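Local coordinates for extracellular solute-binding protein (Bordetella parapertussis, PDB 3PU5) that probably binds a small solute, perhaps a polyamine, outside the cytoplasm and delivers it to a membrane transporter, at residues 68-73 and 77-82; 120-125 and 206-211; 155-160 and 313-318. One frame throughout, in Å; residues are numbered along the deposited sequence.

The three contacts are spread over a chain of the periplasmic binding protein type. Interactions 1 and 2 lie on opposite sides of its centre, with their own centres 40 Å apart and nearest atoms about 17 Å apart. Interaction 3 has its centre 24 Å from each of the others. Its nearest atoms come within about 6 Å of interaction 1 and about 4 Å of interaction 2, without touching. Strand 238-246 borders interactions 1 and 3. Helix 305-322, which supplies 313-318 of interaction 3, also touches N68 and Y71 of interaction 1. In this family the solute usually sits in a cleft between two lobes; no contact here can be assigned to it.

Interaction 1 (68-73 and 77-82); sequences NDMYRL and KKLAQV
L73 and L79 meet with their side chains at about a right angle, where the chain turns back after helix 67-75. CB of L73 lies 4.1 Å from CG of L79. Both methyls of L79 lie near that CB. L79 CD2 also meets L73 CD1 at 4.1 Å, while L79 CD1 also lies 3.8 Å from SE of M70, a selenomethionine. M70 runs at a slant to L79. CG of M70 is anti to the backbone N (chi1 -172°). Further bends at chi2 and chi3 place the selenium beside L79 CD1. The second methyl of L73, CD2, touches CB of K78 at 4.0 Å, and these two side chains also cross at about a right angle. Only the start of the lysine chain is used; the rest leads away. The backbone fixes this turn. K78 N bonds to L73 O at 3.0 Å, and the N-H points almost straight at it (174°). K77 has a positive phi and is the C-prime residue of a Schellman motif; its own N bonds to I74 O. Helix 44-53 reaches L73 through I51. V243 and A245 of strand 238-246 lie against M70 and L79. Helix 305-322 touches Y71 on the same short helix.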
# COMPACT_ATOMS: atom_id res chain seq x y z
N ASN A 68 9.80 -0.87 -3.15
CA ASN A 68 10.81 -1.37 -4.09
C ASN A 68 12.13 -0.62 -4.01
O ASN A 68 13.21 -1.22 -3.86
CB ASN A 68 10.29 -1.26 -5.52
CG ASN A 68 9.20 -2.25 -5.81
OD1 ASN A 68 9.30 -3.42 -5.44
ND2 ASN A 68 8.15 -1.79 -6.50
N ASP A 69 12.05 0.70 -4.11
CA ASP A 69 13.24 1.52 -4.08
C ASP A 69 13.82 1.62 -2.68
O ASP A 69 15.04 1.67 -2.52
CB ASP A 69 12.94 2.89 -4.68
CG ASP A 69 12.70 2.81 -6.16
OD1 ASP A 69 13.68 2.56 -6.89
OD2 ASP A 69 11.53 2.96 -6.58
N MSE A 70 12.95 1.61 -1.66
CA MSE A 70 13.44 1.59 -0.29
C MSE A 70 14.27 0.34 -0.04
O MSE A 70 15.25 0.37 0.71
CB MSE A 70 12.30 1.68 0.73
CG MSE A 70 12.80 1.85 2.17
SE MSE A 70 13.63 3.62 2.44
CE MSE A 70 12.03 4.72 2.15
N TYR A 71 13.86 -0.77 -0.65
CA TYR A 71 14.61 -2.01 -0.49
C TYR A 71 16.03 -1.83 -1.03
O TYR A 71 16.95 -2.50 -0.59
CB TYR A 71 13.90 -3.18 -1.16
CG TYR A 71 14.25 -4.52 -0.53
CD1 TYR A 71 15.16 -5.38 -1.14
CD2 TYR A 71 13.67 -4.90 0.67
CE1 TYR A 71 15.48 -6.60 -0.56
CE2 TYR A 71 13.99 -6.12 1.26
CZ TYR A 71 14.89 -6.96 0.64
OH TYR A 71 15.21 -8.18 1.23
N ARG A 72 16.21 -0.92 -1.98
CA ARG A 72 17.55 -0.62 -2.50
C ARG A 72 18.44 -0.06 -1.39
O ARG A 72 19.61 -0.45 -1.25
CB ARG A 72 17.48 0.38 -3.66
CG ARG A 72 16.75 -0.13 -4.89
CD ARG A 72 16.41 1.01 -5.84
NE ARG A 72 17.60 1.61 -6.45
CZ ARG A 72 17.57 2.68 -7.23
NH1 ARG A 72 16.42 3.28 -7.51
NH2 ARG A 72 18.70 3.16 -7.75
N LEU A 73 17.88 0.85 -0.61
CA LEU A 73 18.61 1.52 0.45
C LEU A 73 18.88 0.57 1.60
O LEU A 73 19.88 0.69 2.31
CB LEU A 73 17.81 2.71 0.96
CG LEU A 73 17.74 3.85 -0.04
CD1 LEU A 73 17.33 5.12 0.67
CD2 LEU A 73 19.11 4.00 -0.67
N LYS A 77 22.70 -0.44 2.92
CA LYS A 77 23.00 0.01 4.29
C LYS A 77 22.94 1.53 4.48
O LYS A 77 23.81 2.12 5.15
CB LYS A 77 24.37 -0.51 4.74
CG LYS A 77 24.71 -1.93 4.28
CD LYS A 77 23.75 -2.97 4.86
CE LYS A 77 24.17 -4.38 4.41
NZ LYS A 77 23.26 -5.46 4.91
N LYS A 78 21.92 2.16 3.91
CA LYS A 78 21.83 3.62 3.97
C LYS A 78 20.88 4.14 5.05
O LYS A 78 20.71 5.35 5.22
CB LYS A 78 21.45 4.20 2.60
CG LYS A 78 22.54 4.02 1.54
CD LYS A 78 23.76 4.87 1.88
CE LYS A 78 24.83 4.75 0.83
NZ LYS A 78 26.09 5.40 1.31
N LEU A 79 20.26 3.23 5.79
CA LEU A 79 19.24 3.60 6.76
C LEU A 79 19.70 3.30 8.17
O LEU A 79 20.34 2.29 8.41
CB LEU A 79 17.96 2.83 6.46
CG LEU A 79 17.48 2.94 5.01
CD1 LEU A 79 16.23 2.08 4.78
CD2 LEU A 79 17.21 4.40 4.68
N ALA A 80 19.38 4.17 9.13
CA ALA A 80 19.82 3.95 10.50
C ALA A 80 18.90 2.97 11.22
O ALA A 80 17.70 2.89 10.94
CB ALA A 80 19.90 5.27 11.26
N GLN A 81 19.46 2.22 12.16
CA GLN A 81 18.67 1.33 12.99
C GLN A 81 17.69 2.12 13.87
O GLN A 81 18.03 3.18 14.39
CB GLN A 81 19.57 0.44 13.86
CG GLN A 81 20.45 1.24 14.85
CD GLN A 81 21.47 0.37 15.58
OE1 GLN A 81 21.12 -0.40 16.49
NE2 GLN A 81 22.74 0.51 15.21
N VAL A 82 16.47 1.61 14.00
CA VAL A 82 15.49 2.22 14.88
C VAL A 82 14.75 1.13 15.64
O VAL A 82 14.56 0.03 15.14
CB VAL A 82 14.46 3.09 14.10
CG1 VAL A 82 15.12 4.35 13.55
CG2 VAL A 82 13.79 2.29 12.99

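Interaction 2 (120-125 and 206-211); sequences DKIQGG and EGAIGP
I122 O accepts the hydrogen bond of G125 N at 3.0 Å, which closes a type II beta turn, and the side chain of I122 reaches across to I209. The turn belongs to the loop after strand 111-117 in a fold of the periplasmic binding protein type. Strand 209-213 runs antiparallel to strand 111-117, so the contact joins the loop leaving one strand to the start of its neighbour. G124, the third residue of the turn, has a phi of 83°, as a type II turn requires. I122 is extended: CG1 is anti to the carbonyl carbon (chi1 -47°) and CD1 is anti to CA (chi2 180°). This carries the CD1 methyl out to I209. There it lies 3.6 Å from CB, 3.8 Å from CG2 and 3.8 Å from CD1 of I209. One methyl therefore sits in the crook of the branched side chain, and the two isoleucines cross at about a right angle. The same methyl also lies 4.3 Å from CB of A208. Other groups complete this apolar patch: F141 touches both isoleucines, and F132 of helix 129-138 touches I209. The backbone of A208 is tied to R118 and Q144, and that of I209 to F146. On the outer side D120 forms a salt bridge with R118. K121 adds only the aliphatic part of its chain, whose far end turns away from segment 206-211. Its CB lies 4.1 Å from CB of A208.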
# COMPACT_ATOMS: atom_id res chain seq x y z
N ASP A 120 -25.86 -3.79 -7.92
CA ASP A 120 -26.98 -3.97 -8.84
C ASP A 120 -26.70 -5.03 -9.90
O ASP A 120 -27.58 -5.42 -10.67
CB ASP A 120 -27.42 -2.63 -9.47
CG ASP A 120 -26.48 -2.13 -10.54
OD1 ASP A 120 -26.81 -1.10 -11.17
OD2 ASP A 120 -25.41 -2.73 -10.77
N LYS A 121 -25.46 -5.52 -9.92
CA LYS A 121 -25.10 -6.60 -10.83
C LYS A 121 -24.88 -7.88 -10.05
O LYS A 121 -25.08 -8.98 -10.56
CB LYS A 121 -23.86 -6.21 -11.62
CG LYS A 121 -24.18 -5.45 -12.91
CD LYS A 121 -24.10 -6.39 -14.11
CE LYS A 121 -25.21 -6.15 -15.13
NZ LYS A 121 -26.45 -6.94 -14.81
N ILE A 122 -24.47 -7.73 -8.80
CA ILE A 122 -24.12 -8.84 -7.94
C ILE A 122 -24.66 -8.58 -6.54
O ILE A 122 -23.98 -7.98 -5.70
CB ILE A 122 -22.60 -9.03 -7.90
CG1 ILE A 122 -22.03 -8.98 -9.32
CG2 ILE A 122 -22.23 -10.32 -7.20
CD1 ILE A 122 -20.54 -9.14 -9.39
N GLN A 123 -25.89 -9.00 -6.29
CA GLN A 123 -26.50 -8.70 -5.01
C GLN A 123 -25.76 -9.43 -3.88
O GLN A 123 -25.62 -10.66 -3.90
CB GLN A 123 -27.99 -9.06 -5.00
CG GLN A 123 -28.70 -8.55 -3.76
CD GLN A 123 -30.11 -9.09 -3.62
OE1 GLN A 123 -30.74 -8.93 -2.57
NE2 GLN A 123 -30.60 -9.73 -4.67
N GLY A 124 -25.29 -8.65 -2.91
CA GLY A 124 -24.56 -9.22 -1.80
C GLY A 124 -23.09 -9.45 -2.10
O GLY A 124 -22.33 -9.81 -1.21
N GLY A 125 -22.71 -9.25 -3.35
CA GLY A 125 -21.32 -9.38 -3.76
C GLY A 125 -20.79 -10.77 -3.49
O GLY A 125 -21.49 -11.76 -3.69
N GLU A 206 -19.36 -0.57 -17.18
CA GLU A 206 -18.66 -1.52 -18.05
C GLU A 206 -18.26 -2.79 -17.28
O GLU A 206 -18.38 -3.91 -17.79
CB GLU A 206 -17.44 -0.90 -18.76
CG GLU A 206 -16.91 -1.81 -19.88
CD GLU A 206 -15.76 -1.22 -20.70
OE1 GLU A 206 -15.04 -0.31 -20.22
OE2 GLU A 206 -15.55 -1.69 -21.84
N GLY A 207 -17.80 -2.61 -16.05
CA GLY A 207 -17.37 -3.74 -15.24
C GLY A 207 -18.33 -4.02 -14.11
O GLY A 207 -19.04 -3.12 -13.65
N ALA A 208 -18.37 -5.27 -13.65
CA ALA A 208 -19.27 -5.66 -12.57
C ALA A 208 -18.51 -5.93 -11.28
O ALA A 208 -19.03 -5.69 -10.19
CB ALA A 208 -20.10 -6.88 -12.97
N ILE A 209 -17.28 -6.41 -11.41
CA ILE A 209 -16.50 -6.84 -10.25
C ILE A 209 -15.03 -7.02 -10.62
O ILE A 209 -14.69 -7.29 -11.77
CB ILE A 209 -17.09 -8.16 -9.70
CG1 ILE A 209 -16.44 -8.56 -8.37
CG2 ILE A 209 -16.98 -9.29 -10.74
CD1 ILE A 209 -17.23 -9.63 -7.64
N GLY A 210 -14.15 -6.86 -9.64
CA GLY A 210 -12.73 -7.05 -9.85
C GLY A 210 -11.99 -6.47 -8.67
O GLY A 210 -12.62 -5.90 -7.78
N PRO A 211 -10.66 -6.62 -8.64
CA PRO A 211 -9.89 -6.08 -7.51
C PRO A 211 -9.90 -4.55 -7.48
O PRO A 211 -9.84 -3.91 -8.53
CB PRO A 211 -8.47 -6.61 -7.77
CG PRO A 211 -8.66 -7.82 -8.68
CD PRO A 211 -9.82 -7.41 -9.56

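Interaction 3 (155-160 and 313-318); sequences RGAEVL and SALLDL
A157 and L315 form the tighter part of this contact between helices 156-167 and 305-322. CD2 of L315 lies 4.1 Å from CB of A157 and 4.2 Å from CA of A157. The small alanine lets the methyl come right up to the helix backbone. With chi1 at -174° the L315 side chain swings away from its own N, beside the carbonyl carbon, and its branch faces A157 and L160. CD1 turns to L160, but the fit is looser there, with 4.3 Å between CD1 of L315 and CD1 of L160. L150 touches both A157 and L315, and I174 of helix 174-184 lies against L315. All three residues that meet are buried. The far side of the second helix is different: S313 and D317 are exposed to solvent. Away from the contact, R155 at the N-cap position forms a salt bridge with E158, NH1 to OE2 at 3.0 Å. The guanidinium meets that oxygen from above the carboxylate plane. Helices 156-167 and 174-184 lie on the beta-alpha-beta connection between the parallel strands 145-148 and 188-192. Helix 305-322, near the C-terminus, packs against them, giving the layered alpha/beta build found in lobes of periplasmic binding proteins.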
# COMPACT_ATOMS: atom_id res chain seq x y z
N ARG A 155 -0.23 -3.21 -8.34
CA ARG A 155 -0.33 -4.28 -7.34
C ARG A 155 -0.83 -5.62 -7.88
O ARG A 155 -1.38 -6.43 -7.13
CB ARG A 155 -1.18 -3.85 -6.14
CG ARG A 155 -0.69 -2.60 -5.45
CD ARG A 155 0.73 -2.77 -4.95
NE ARG A 155 1.23 -1.56 -4.31
CZ ARG A 155 2.46 -1.43 -3.83
NH1 ARG A 155 3.33 -2.43 -3.91
NH2 ARG A 155 2.83 -0.29 -3.25
N GLY A 156 -0.63 -5.85 -9.18
CA GLY A 156 -0.97 -7.13 -9.77
C GLY A 156 -0.22 -8.29 -9.14
O GLY A 156 -0.80 -9.33 -8.82
N ALA A 157 1.09 -8.12 -8.98
CA ALA A 157 1.90 -9.17 -8.38
C ALA A 157 1.35 -9.57 -7.02
O ALA A 157 1.34 -10.75 -6.67
CB ALA A 157 3.36 -8.73 -8.25
N GLU A 158 0.88 -8.58 -6.26
CA GLU A 158 0.35 -8.82 -4.92
C GLU A 158 -0.92 -9.67 -4.92
O GLU A 158 -1.04 -10.63 -4.15
CB GLU A 158 0.08 -7.49 -4.19
CG GLU A 158 1.33 -6.78 -3.62
CD GLU A 158 2.17 -6.04 -4.66
OE1 GLU A 158 1.88 -6.13 -5.87
OE2 GLU A 158 3.15 -5.36 -4.25
N VAL A 159 -1.88 -9.32 -5.77
CA VAL A 159 -3.12 -10.09 -5.86
C VAL A 159 -2.82 -11.53 -6.28
O VAL A 159 -3.34 -12.47 -5.68
CB VAL A 159 -4.12 -9.44 -6.84
CG1 VAL A 159 -5.42 -10.25 -6.89
CG2 VAL A 159 -4.41 -8.03 -6.40
N LEU A 160 -1.99 -11.70 -7.30
CA LEU A 160 -1.59 -13.05 -7.74
C LEU A 160 -0.93 -13.85 -6.61
O LEU A 160 -1.17 -15.05 -6.47
CB LEU A 160 -0.66 -12.97 -8.95
CG LEU A 160 -1.30 -12.54 -10.28
CD1 LEU A 160 -0.24 -12.11 -11.27
CD2 LEU A 160 -2.16 -13.67 -10.85
N SER A 313 10.49 -11.34 -12.56
CA SER A 313 10.89 -11.77 -13.90
C SER A 313 10.19 -13.06 -14.33
O SER A 313 9.56 -13.10 -15.38
CB SER A 313 12.41 -11.93 -14.00
OG SER A 313 13.04 -10.72 -13.65
N ALA A 314 10.30 -14.10 -13.52
CA ALA A 314 9.63 -15.36 -13.82
C ALA A 314 8.11 -15.20 -13.92
O ALA A 314 7.48 -15.76 -14.81
CB ALA A 314 9.98 -16.41 -12.79
N LEU A 315 7.53 -14.44 -13.00
CA LEU A 315 6.09 -14.19 -13.01
C LEU A 315 5.66 -13.55 -14.33
O LEU A 315 4.67 -13.97 -14.94
CB LEU A 315 5.69 -13.30 -11.82
CG LEU A 315 4.19 -13.05 -11.58
CD1 LEU A 315 3.41 -14.36 -11.46
CD2 LEU A 315 3.99 -12.17 -10.35
N LEU A 316 6.39 -12.53 -14.75
CA LEU A 316 6.13 -11.84 -16.02
C LEU A 316 6.20 -12.81 -17.20
O LEU A 316 5.35 -12.77 -18.10
CB LEU A 316 7.14 -10.71 -16.23
CG LEU A 316 7.02 -9.54 -15.26
CD1 LEU A 316 8.31 -8.73 -15.25
CD2 LEU A 316 5.84 -8.66 -15.64
N ASP A 317 7.23 -13.65 -17.20
CA ASP A 317 7.41 -14.68 -18.23
C ASP A 317 6.18 -15.59 -18.32
O ASP A 317 5.62 -15.78 -19.40
CB ASP A 317 8.65 -15.52 -17.93
CG ASP A 317 9.95 -14.81 -18.28
OD1 ASP A 317 9.90 -13.77 -18.99
OD2 ASP A 317 11.03 -15.29 -17.86
N LEU A 318 5.77 -16.15 -17.19
CA LEU A 318 4.58 -17.01 -17.13
C LEU A 318 3.34 -16.26 -17.60
O LEU A 318 2.51 -16.82 -18.33
CB LEU A 318 4.35 -17.51 -15.71
CG LEU A 318 5.13 -18.75 -15.26
CD1 LEU A 318 4.61 -19.20 -13.92
CD2 LEU A 318 4.99 -19.87 -16.29